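PDB 3N72: putative activator of HSP90 from Plasmodium falciparum, which probably binds the Hsp90 chaperone and stimulates its ATPase activity, as other Aha1 proteins do, this chain being the N-terminal Aha1 domain. Local coordinates for residues Lys24-Tyr29 with Lys143-Asp148; Tyr32-Leu37 with Glu136-Cys141; Leu51-Asn56 with Phe70-Lys75; Glu95-Ser100 with Asp108-Ile113. All blocks are in the same frame, centred on the assembly; numbering follows the deposited sequence.

Contact 1: Lys24-Tyr29 with Lys143-Asp148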
# COMPACT_ATOMS: atom_id res chain seq x y z
N LYS B 24 -2.44 13.46 9.02
CA LYS B 24 -2.66 12.61 10.21
C LYS B 24 -1.34 12.18 10.91
O LYS B 24 -1.22 12.31 12.13
CB LYS B 24 -3.57 11.42 9.88
CG LYS B 24 -3.90 10.53 11.09
CD LYS B 24 -4.72 9.30 10.64
CE LYS B 24 -5.05 8.36 11.79
NZ LYS B 24 -3.88 7.50 12.18
N TRP B 25 -0.38 11.68 10.13
CA TRP B 25 0.96 11.34 10.61
C TRP B 25 1.63 12.56 11.27
O TRP B 25 2.21 12.45 12.36
CB TRP B 25 1.85 10.75 9.50
CG TRP B 25 3.28 10.53 9.99
CD1 TRP B 25 3.79 9.39 10.58
CD2 TRP B 25 4.34 11.50 10.00
NE1 TRP B 25 5.13 9.60 10.93
CE2 TRP B 25 5.48 10.88 10.59
CE3 TRP B 25 4.46 12.82 9.53
CZ2 TRP B 25 6.69 11.55 10.75
CZ3 TRP B 25 5.66 13.49 9.72
CH2 TRP B 25 6.76 12.85 10.32
N ALA B 26 1.55 13.72 10.61
CA ALA B 26 2.25 14.93 11.09
C ALA B 26 1.67 15.41 12.42
O ALA B 26 2.42 15.76 13.31
CB ALA B 26 2.20 16.06 10.05
N GLU B 27 0.35 15.46 12.52
CA GLU B 27 -0.34 15.76 13.78
C GLU B 27 0.13 14.79 14.87
O GLU B 27 0.54 15.23 15.94
CB GLU B 27 -1.86 15.68 13.58
CG GLU B 27 -2.46 16.88 12.81
CD GLU B 27 -3.97 16.82 12.71
OE1 GLU B 27 -4.60 16.12 13.52
OE2 GLU B 27 -4.57 17.49 11.85
N SER B 28 0.09 13.48 14.59
CA SER B 28 0.57 12.47 15.56
C SER B 28 2.03 12.67 15.98
O SER B 28 2.35 12.54 17.17
CB SER B 28 0.39 11.05 15.02
OG SER B 28 -0.98 10.70 14.99
N TYR B 29 2.91 12.99 15.02
CA TYR B 29 4.33 13.16 15.30
C TYR B 29 4.56 14.33 16.22
O TYR B 29 5.29 14.23 17.24
CB TYR B 29 5.08 13.40 13.99
CG TYR B 29 6.57 13.62 14.10
CD1 TYR B 29 7.46 12.55 13.97
CD2 TYR B 29 7.09 14.89 14.28
CE1 TYR B 29 8.82 12.75 14.03
CE2 TYR B 29 8.46 15.10 14.34
CZ TYR B 29 9.32 14.01 14.21
OH TYR B 29 10.68 14.18 14.26
N LYS B 143 13.14 19.41 15.55
CA LYS B 143 14.10 19.66 14.46
C LYS B 143 14.15 18.59 13.37
O LYS B 143 14.48 18.89 12.23
CB LYS B 143 15.50 19.95 15.00
CG LYS B 143 16.20 18.76 15.62
CD LYS B 143 17.60 19.14 16.10
CE LYS B 143 18.25 17.99 16.86
NZ LYS B 143 19.71 18.21 17.10
N ASN B 144 13.82 17.35 13.72
CA ASN B 144 13.86 16.23 12.74
C ASN B 144 12.55 16.01 11.98
O ASN B 144 12.39 15.01 11.27
CB ASN B 144 14.29 14.92 13.43
CG ASN B 144 15.71 14.96 13.93
OD1 ASN B 144 16.48 15.86 13.61
ND2 ASN B 144 16.07 13.95 14.73
N PHE B 145 11.62 16.96 12.09
CA PHE B 145 10.31 16.78 11.50
C PHE B 145 10.39 16.44 10.02
O PHE B 145 9.72 15.50 9.57
CB PHE B 145 9.44 18.02 11.68
CG PHE B 145 8.07 17.86 11.10
CD1 PHE B 145 7.05 17.32 11.85
CD2 PHE B 145 7.81 18.21 9.77
CE1 PHE B 145 5.76 17.13 11.30
CE2 PHE B 145 6.53 18.05 9.22
CZ PHE B 145 5.52 17.51 9.96
N GLN B 146 11.18 17.21 9.27
CA GLN B 146 11.23 17.05 7.82
C GLN B 146 11.87 15.73 7.47
O GLN B 146 11.35 15.00 6.61
CB GLN B 146 12.01 18.18 7.16
CG GLN B 146 12.06 18.04 5.61
CD GLN B 146 12.70 19.22 4.94
OE1 GLN B 146 12.08 20.26 4.79
NE2 GLN B 146 13.96 19.09 4.57
N GLU B 147 12.99 15.40 8.12
CA GLU B 147 13.59 14.07 7.89
C GLU B 147 12.64 12.92 8.21
O GLU B 147 12.52 11.96 7.41
CB GLU B 147 14.95 13.93 8.58
CG GLU B 147 15.97 14.96 8.07
CD GLU B 147 16.05 15.04 6.54
OE1 GLU B 147 16.17 13.97 5.89
OE2 GLU B 147 15.98 16.17 5.99
N ASP B 148 11.93 13.01 9.34
CA ASP B 148 10.98 11.94 9.65
C ASP B 148 9.78 11.89 8.70
O ASP B 148 9.28 10.79 8.38
CB ASP B 148 10.60 11.97 11.13
CG ASP B 148 11.81 11.74 12.02
OD1 ASP B 148 12.75 11.06 11.58
OD2 ASP B 148 11.84 12.27 13.13
O HOH W 1 12.18 16.28 15.57

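Contact 2: Tyr32-Leu37 with Glu136-Cys141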
# COMPACT_ATOMS: atom_id res chain seq x y z
N TYR B 32 3.20 13.60 19.71
CA TYR B 32 3.98 12.61 20.44
C TYR B 32 5.24 13.24 20.98
O TYR B 32 5.57 13.07 22.18
CB TYR B 32 4.38 11.43 19.52
CG TYR B 32 5.26 10.43 20.24
CD1 TYR B 32 4.70 9.43 21.03
CD2 TYR B 32 6.65 10.52 20.19
CE1 TYR B 32 5.48 8.53 21.72
CE2 TYR B 32 7.45 9.62 20.90
CZ TYR B 32 6.85 8.63 21.65
OH TYR B 32 7.63 7.74 22.34
N ASN B 33 5.95 13.96 20.12
CA ASN B 33 7.25 14.52 20.47
C ASN B 33 7.14 15.55 21.56
O ASN B 33 7.85 15.49 22.57
CB ASN B 33 8.00 14.99 19.23
CG ASN B 33 8.70 13.85 18.53
OD1 ASN B 33 9.82 13.47 18.92
ND2 ASN B 33 8.05 13.27 17.52
N LEU B 34 6.18 16.47 21.42
CA LEU B 34 6.05 17.50 22.44
C LEU B 34 5.45 16.95 23.74
O LEU B 34 5.83 17.39 24.81
CB LEU B 34 5.24 18.69 21.90
CG LEU B 34 6.06 19.55 20.93
CD1 LEU B 34 5.13 20.51 20.15
CD2 LEU B 34 7.17 20.36 21.70
N SER B 35 4.52 16.00 23.64
CA SER B 35 3.92 15.40 24.84
C SER B 35 4.88 14.49 25.61
O SER B 35 4.60 14.10 26.75
CB SER B 35 2.60 14.68 24.54
OG SER B 35 2.78 13.41 23.94
N ASN B 36 6.02 14.17 24.99
CA ASN B 36 7.07 13.39 25.68
C ASN B 36 8.30 14.19 26.07
O ASN B 36 9.22 13.64 26.67
CB ASN B 36 7.47 12.16 24.87
CG ASN B 36 6.51 11.02 25.07
OD1 ASN B 36 6.59 10.31 26.08
ND2 ASN B 36 5.57 10.86 24.15
N LEU B 37 8.31 15.47 25.70
CA LEU B 37 9.42 16.37 25.98
C LEU B 37 9.36 16.82 27.44
O LEU B 37 8.36 17.34 27.90
CB LEU B 37 9.38 17.58 25.04
CG LEU B 37 10.36 18.72 25.34
CD1 LEU B 37 11.81 18.24 25.23
CD2 LEU B 37 10.11 19.88 24.41
N GLU B 136 14.65 26.67 23.31
CA GLU B 136 15.72 25.89 22.68
C GLU B 136 15.35 24.40 22.64
O GLU B 136 15.52 23.74 21.61
CB GLU B 136 17.05 26.09 23.43
CG GLU B 136 17.77 27.38 23.07
CD GLU B 136 18.86 27.80 24.07
OE1 GLU B 136 19.10 27.11 25.10
OE2 GLU B 136 19.47 28.86 23.83
N LYS B 137 14.82 23.87 23.75
CA LYS B 137 14.52 22.44 23.84
C LYS B 137 13.33 22.05 22.97
O LYS B 137 13.29 20.94 22.40
CB LYS B 137 14.30 22.02 25.30
CG LYS B 137 15.55 22.27 26.19
CD LYS B 137 16.57 21.14 26.17
CE LYS B 137 17.97 21.67 26.52
NZ LYS B 137 18.72 22.11 25.29
N ILE B 138 12.34 22.94 22.88
CA ILE B 138 11.19 22.72 21.97
C ILE B 138 11.68 22.61 20.52
O ILE B 138 11.27 21.70 19.78
CB ILE B 138 10.08 23.82 22.14
CG1 ILE B 138 9.32 23.60 23.46
CG2 ILE B 138 9.06 23.78 20.97
CD1 ILE B 138 8.65 24.84 24.02
N LYS B 139 12.56 23.53 20.12
CA LYS B 139 13.10 23.50 18.75
C LYS B 139 13.89 22.21 18.49
O LYS B 139 13.76 21.59 17.42
CB LYS B 139 13.94 24.75 18.44
CG LYS B 139 13.10 26.02 18.29
CD LYS B 139 13.88 27.18 17.71
CE LYS B 139 12.95 28.35 17.42
NZ LYS B 139 13.69 29.50 16.79
N GLU B 140 14.68 21.80 19.48
CA GLU B 140 15.43 20.54 19.37
C GLU B 140 14.48 19.35 19.21
O GLU B 140 14.73 18.45 18.40
CB GLU B 140 16.33 20.37 20.58
CG GLU B 140 17.39 19.32 20.46
CD GLU B 140 18.18 19.15 21.76
OE1 GLU B 140 19.42 19.00 21.67
OE2 GLU B 140 17.58 19.15 22.87
N CYS B 141 13.40 19.35 19.99
CA CYS B 141 12.37 18.33 19.93
C CYS B 141 11.80 18.17 18.52
O CYS B 141 11.55 17.04 18.08
CB CYS B 141 11.23 18.69 20.89
SG CYS B 141 10.01 17.40 21.10
O HOH W 2 12.18 14.68 19.27

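Contact 3: Leu51-Asn56 with Phe70-Lys75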
# COMPACT_ATOMS: atom_id res chain seq x y z
N LEU B 51 -2.23 19.48 23.07
CA LEU B 51 -1.69 19.94 21.81
C LEU B 51 -2.73 20.03 20.69
O LEU B 51 -3.30 19.02 20.28
CB LEU B 51 -0.56 18.99 21.41
CG LEU B 51 0.67 19.22 22.27
CD1 LEU B 51 1.08 17.98 23.00
CD2 LEU B 51 1.76 19.77 21.39
N GLN B 52 -2.97 21.24 20.19
CA GLN B 52 -3.77 21.41 18.98
C GLN B 52 -2.76 21.57 17.85
O GLN B 52 -1.88 22.44 17.94
CB GLN B 52 -4.61 22.69 19.01
CG GLN B 52 -5.24 23.12 20.30
CD GLN B 52 -5.74 24.55 20.20
OE1 GLN B 52 -6.39 24.94 19.20
NE2 GLN B 52 -5.45 25.36 21.21
N VAL B 53 -2.88 20.77 16.79
CA VAL B 53 -1.96 20.86 15.64
C VAL B 53 -2.77 21.05 14.36
O VAL B 53 -3.52 20.15 13.96
CB VAL B 53 -1.05 19.60 15.54
CG1 VAL B 53 0.02 19.78 14.43
CG2 VAL B 53 -0.33 19.37 16.85
N SER B 54 -2.61 22.20 13.72
CA SER B 54 -3.46 22.54 12.60
C SER B 54 -2.61 22.95 11.42
O SER B 54 -1.81 23.86 11.54
CB SER B 54 -4.39 23.72 12.98
OG SER B 54 -5.16 24.17 11.86
N GLY B 55 -2.81 22.27 10.28
CA GLY B 55 -2.11 22.64 9.06
C GLY B 55 -2.07 21.50 8.07
O GLY B 55 -3.09 20.79 7.88
N ASN B 56 -0.96 21.36 7.36
CA ASN B 56 -0.87 20.37 6.29
C ASN B 56 0.53 19.84 6.10
O ASN B 56 1.47 20.50 6.43
CB ASN B 56 -1.36 20.99 4.96
CG ASN B 56 -0.52 22.17 4.50
OD1 ASN B 56 0.53 22.02 3.88
ND2 ASN B 56 -1.00 23.37 4.76
N PHE B 70 5.16 21.51 4.14
CA PHE B 70 4.33 21.45 5.33
C PHE B 70 4.25 22.82 5.99
O PHE B 70 5.12 23.68 5.82
CB PHE B 70 4.83 20.38 6.34
CG PHE B 70 6.16 20.71 6.97
CD1 PHE B 70 6.22 21.44 8.19
CD2 PHE B 70 7.35 20.30 6.37
CE1 PHE B 70 7.47 21.74 8.78
CE2 PHE B 70 8.59 20.60 6.95
CZ PHE B 70 8.64 21.33 8.15
N GLU B 71 3.17 23.04 6.73
CA GLU B 71 3.02 24.24 7.55
C GLU B 71 2.03 23.92 8.67
O GLU B 71 0.97 23.34 8.42
CB GLU B 71 2.51 25.42 6.71
CG GLU B 71 1.09 25.25 6.21
CD GLU B 71 0.69 26.28 5.17
OE1 GLU B 71 0.74 27.49 5.48
OE2 GLU B 71 0.32 25.88 4.03
N TYR B 72 2.41 24.27 9.90
CA TYR B 72 1.57 24.01 11.10
C TYR B 72 1.52 25.21 12.03
O TYR B 72 2.51 25.95 12.19
CB TYR B 72 2.01 22.74 11.90
CG TYR B 72 1.58 21.52 11.19
CD1 TYR B 72 2.43 20.91 10.24
CD2 TYR B 72 0.28 21.05 11.33
CE1 TYR B 72 1.99 19.82 9.50
CE2 TYR B 72 -0.17 19.98 10.57
CZ TYR B 72 0.70 19.37 9.66
OH TYR B 72 0.24 18.32 8.94
N ILE B 73 0.34 25.38 12.63
CA ILE B 73 0.17 26.14 13.85
C ILE B 73 0.12 25.09 14.96
O ILE B 73 -0.67 24.12 14.87
CB ILE B 73 -1.16 26.94 13.83
CG1 ILE B 73 -1.14 27.97 12.69
CG2 ILE B 73 -1.42 27.60 15.20
CD1 ILE B 73 -2.47 28.13 12.01
N ILE B 74 0.97 25.23 15.98
CA ILE B 74 1.00 24.28 17.09
C ILE B 74 0.68 25.08 18.34
O ILE B 74 1.43 25.98 18.68
CB ILE B 74 2.37 23.60 17.23
CG1 ILE B 74 2.81 23.00 15.88
CG2 ILE B 74 2.32 22.51 18.33
CD1 ILE B 74 4.29 22.62 15.81
N LYS B 75 -0.45 24.78 18.97
CA LYS B 75 -0.89 25.52 20.17
C LYS B 75 -1.17 24.53 21.28
O LYS B 75 -1.97 23.59 21.13
CB LYS B 75 -2.12 26.36 19.84
CG LYS B 75 -2.51 27.26 21.04
CD LYS B 75 -3.32 28.46 20.66
CE LYS B 75 -3.70 29.30 21.92
NZ LYS B 75 -2.52 29.93 22.53

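Contact 4: Glu95-Ser100 with Asp108-Ile113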
# COMPACT_ATOMS: atom_id res chain seq x y z
N GLU B 95 2.47 28.86 21.80
CA GLU B 95 1.98 28.93 20.43
C GLU B 95 3.14 29.04 19.47
O GLU B 95 3.98 29.94 19.59
CB GLU B 95 1.06 30.14 20.25
CG GLU B 95 0.58 30.30 18.83
CD GLU B 95 0.20 31.75 18.47
OE1 GLU B 95 0.98 32.71 18.77
OE2 GLU B 95 -0.86 31.90 17.83
N ILE B 96 3.16 28.14 18.49
CA ILE B 96 4.13 28.22 17.42
C ILE B 96 3.30 28.51 16.18
O ILE B 96 2.64 27.61 15.64
CB ILE B 96 4.92 26.92 17.26
CG1 ILE B 96 5.56 26.54 18.62
CG2 ILE B 96 5.89 27.04 16.09
CD1 ILE B 96 6.37 25.24 18.61
N PRO B 97 3.28 29.77 15.76
CA PRO B 97 2.27 30.10 14.76
C PRO B 97 2.66 29.67 13.34
O PRO B 97 1.78 29.57 12.46
CB PRO B 97 2.16 31.62 14.87
CG PRO B 97 3.40 32.05 15.51
CD PRO B 97 3.82 30.97 16.41
N ASP B 98 3.93 29.37 13.13
CA ASP B 98 4.42 29.12 11.78
C ASP B 98 5.52 28.07 11.73
O ASP B 98 6.69 28.39 11.50
CB ASP B 98 4.90 30.42 11.15
CG ASP B 98 5.30 30.25 9.70
OD1 ASP B 98 4.66 29.42 9.00
OD2 ASP B 98 6.26 30.93 9.27
N PHE B 99 5.17 26.82 11.92
CA PHE B 99 6.17 25.75 11.84
C PHE B 99 6.05 25.17 10.42
O PHE B 99 5.11 24.46 10.13
CB PHE B 99 5.89 24.70 12.94
CG PHE B 99 6.87 23.57 12.96
CD1 PHE B 99 8.13 23.73 13.50
CD2 PHE B 99 6.52 22.35 12.40
CE1 PHE B 99 9.04 22.64 13.49
CE2 PHE B 99 7.39 21.31 12.38
CZ PHE B 99 8.66 21.43 12.92
N SER B 100 7.02 25.45 9.55
CA SER B 100 6.84 25.18 8.14
C SER B 100 8.12 24.71 7.46
O SER B 100 9.22 24.81 8.02
CB SER B 100 6.32 26.45 7.45
OG SER B 100 7.36 27.41 7.33
N ASP B 108 14.27 29.34 12.57
CA ASP B 108 14.04 30.68 13.10
C ASP B 108 12.58 31.04 13.42
O ASP B 108 12.25 32.23 13.59
CB ASP B 108 14.66 31.74 12.19
CG ASP B 108 14.16 31.67 10.75
OD1 ASP B 108 14.79 32.33 9.90
OD2 ASP B 108 13.15 30.96 10.46
N TYR B 109 11.72 30.04 13.55
CA TYR B 109 10.30 30.29 13.82
C TYR B 109 10.07 30.79 15.25
O TYR B 109 10.84 30.46 16.18
CB TYR B 109 9.46 29.05 13.53
CG TYR B 109 9.88 27.80 14.25
CD1 TYR B 109 9.37 27.48 15.52
CD2 TYR B 109 10.75 26.88 13.65
CE1 TYR B 109 9.74 26.32 16.18
CE2 TYR B 109 11.13 25.72 14.29
CZ TYR B 109 10.63 25.44 15.56
OH TYR B 109 11.00 24.26 16.17
N ALA B 110 9.02 31.60 15.42
CA ALA B 110 8.60 32.11 16.74
C ALA B 110 7.99 31.02 17.62
O ALA B 110 7.23 30.18 17.15
CB ALA B 110 7.59 33.25 16.59
N ILE B 111 8.30 31.09 18.91
CA ILE B 111 7.62 30.28 19.93
C ILE B 111 7.15 31.29 20.98
O ILE B 111 7.97 31.95 21.61
CB ILE B 111 8.55 29.20 20.55
CG1 ILE B 111 9.08 28.26 19.47
CG2 ILE B 111 7.82 28.37 21.60
CD1 ILE B 111 10.27 27.45 19.92
N ASN B 112 5.84 31.47 21.09
CA ASN B 112 5.28 32.45 22.00
C ASN B 112 4.75 31.74 23.23
O ASN B 112 3.84 30.91 23.12
CB ASN B 112 4.17 33.24 21.31
CG ASN B 112 4.68 33.95 20.05
OD1 ASN B 112 5.76 34.57 20.07
ND2 ASN B 112 3.93 33.83 18.96
N ILE B 113 5.33 32.07 24.39
CA ILE B 113 4.96 31.42 25.65
C ILE B 113 4.32 32.44 26.57
O ILE B 113 4.86 33.54 26.77
CB ILE B 113 6.17 30.74 26.35
CG1 ILE B 113 6.76 29.66 25.43
CG2 ILE B 113 5.75 30.11 27.69
CD1 ILE B 113 8.14 29.19 25.84
O HOH W 3 6.24 30.10 14.52

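Contact 1: Lys24-Tyr29 with Lys143-Asp148
The phenol oxygen of Tyr29 is gripped from two directions. Tyr29 OH donates to Asp148 OD2 over a short 2.5 Å, the carboxylate oxygen receiving it on its anti lone pair, and it accepts a bond from a water at 2.9 Å. That water in turn accepts from Asn144 N, the N-cap residue of helix 145-161, so the tyrosine reaches both the first turn of that helix and the residue just before it. Tyrosine suits this place because it spans the helices and ends in a hydroxyl. With CG anti to the backbone N (chi1 179°), its ring extends away from helix 23-35. Phe145 turns an edge toward the face of this ring in an offset edge-to-face pair, the planes at 79° and CD1 of Phe145 3.4 Å from Tyr29 CD2. The small methyl of Ala26 lets Phe145 come close: Ala26 CB lies at the edge of the phenyl ring, 3.6 Å from CZ. Trp25, stacked on His152, completes the set, its CH2 3.6 Å from the carbonyl carbon of Asp148 and its six-membered ring oblique to Phe145. Trp25, Tyr29 and Phe145 together form an interhelical aromatic cluster, joining helix 23-35 to the start of helix 145-161.

Contact 2: Tyr32-Leu37 with Glu136-Cys141
Apolar side chains and a cysteine sulfur make this a helix-to-helix contact, formed where the C-terminal end of helix 23-35 meets the last turns of helix 120-142. No direct hydrogen bond crosses it. Cys141 comes nearest: in the conformer described, its SG, carried anti to the backbone N (chi1 -171°), lies 3.2 Å from Asn33 O and 3.7 Å from Asn33 CB. The small, weakly polar thiol thus sits close against a backbone carbonyl of the facing helix. Leu37, just past the end of the first helix, reaches over with CD2, which is 3.9 Å from both Cys141 CB and Ile138 CG1. Leu34 crosses Ile138 at about a right angle, its CD2 4.0 Å from Ile138 CG2, so that both leucines reach the one isoleucine. At the polar margin, a water donates to Asn33 OD1 and to Cys141 O, both at 2.7 Å, and so joins the helices indirectly; Asn33 ND2 donates to Tyr29 O, one turn earlier. On the sheet side, Leu34 packs on Leu51 of strand 44-62 and on Ile74 and Phe76 of strand 65-82, while Leu37 and Ile138 both reach Phe48.

Contact 3: Leu51-Asn56 with Phe70-Lys75
Strands 51-54 and 70-75 run antiparallel, their axes approaching to 4.9 Å with 159° between their directions. Gln52 with Lys75, Ser54 with Ile73 and Asn56 with Glu71 are hydrogen-bonded pairs, each joined by two backbone bonds; the shortest runs from Gln52 N to Lys75 O at 2.7 Å. Val53 with Ile74 and Gly55 with Tyr72 are the non-hydrogen-bonded pairs between them, where CA-H groups point at carbonyl oxygens, as Gly55 CA does at Glu71 O, 3.2 Å away. The chain turns a corner at Gly55, whose backbone conformation suits a residue without a side chain: a beta carbon here would strike Glu71 O. This is the long beta hairpin of strands 44-62 and 65-82, part of the antiparallel sheet of the Aha1 N-terminal domain.

The face bearing Val53, Tyr72 and Ile74 is turned to helix 23-35. Val53 holds CG1 anti to its own backbone N (chi1 -173°), which brings that methyl to 3.4 Å from Tyr72 CD2. The tyrosine ring runs beneath the bend, one face taking Asn56 N 3.4 Å above its plane. Its hydroxyl is bonded to Asn23 OD1, near the start of that helix, so an aromatic with a polar end is apt. Leu51 and Ile74 lie side by side. The other face is mostly polar, with Ile73 the apolar exception. The amide of Gln52 lies alongside the aliphatic chain of Lys75, NE2 3.5 Å from CG. Farther along, in one conformer of Glu71, Asn56 ND2 donates to Glu71 OE2 at 2.9 Å, meeting the carboxylate on its anti side.

Contact 4: Glu95-Ser100 with Asp108-Ile113
Glu95 and Asn112 form the antiparallel hydrogen-bonded pair that adds strand 112-115 to strand 87-100 in the sheet of the Aha1 N-terminal domain. Both backbone bonds are made at 2.8 Å, Glu95 N to Asn112 O and Asn112 N to Glu95 O. The two side chains lie side by side on the same face, and Asn112 ND2 donates to Glu95 OE1 over 3.2 Å, on the anti side of the carboxylate and 21° out of its plane. An acid beside an amide is well matched, since one accepts and the other donates.

Beyond this pair the strands part at Pro97, which has no N-H to give and lies where the chain turns a corner. A water bridges the two segments here: it accepts from Asp98 N and donates to Ala110 O, both at 2.8 Å, so that a donor and an acceptor too far apart to meet are each satisfied. Several acceptors are served from neighbouring parts. Asp98 O takes a bond from Ser103 OG, while Lys139 NZ on helix 120-142 bonds to Tyr109 O and also makes a cation-pi contact with its ring; Ile111 O is met by Lys135 NZ.

The apolar side faces that helix. Ile96 runs beside Ile111, CG1 to CG1 4.0 Å apart, its branched side chain also setting CG2 against Tyr109 CD1. Tyr109 holds CG between the backbone N and carbonyl carbon (chi1 55°), presenting its ring to Phe99 in an edge-to-face pair: the planes stand at 88°, and Phe99 CD1 sits over the tyrosine face, 3.7 Å from CZ.

In the fold
From the N terminus, helix 23-35 supplies the first segments of contacts 1 and 2, whose partners come only after the sheet has been built. Strands 44-62 and 65-82 follow and close contact 3, a short hairpin loop; strand 87-100 then pairs with strand 65-82, and contact 4 closes the loop containing helix 101-105. Contacts 3 and 4 are thus in series, joined by backbone bonding of Tyr72 to Phe99 and Ile74 to Ile96. Helix 120-142 returns to helix 23-35 in contact 2, enclosing both, and helix 145-161 closes contact 1 around all three. No loops cross. Phe145 meets Phe70 and Phe99, tying the outermost closure to the sheet.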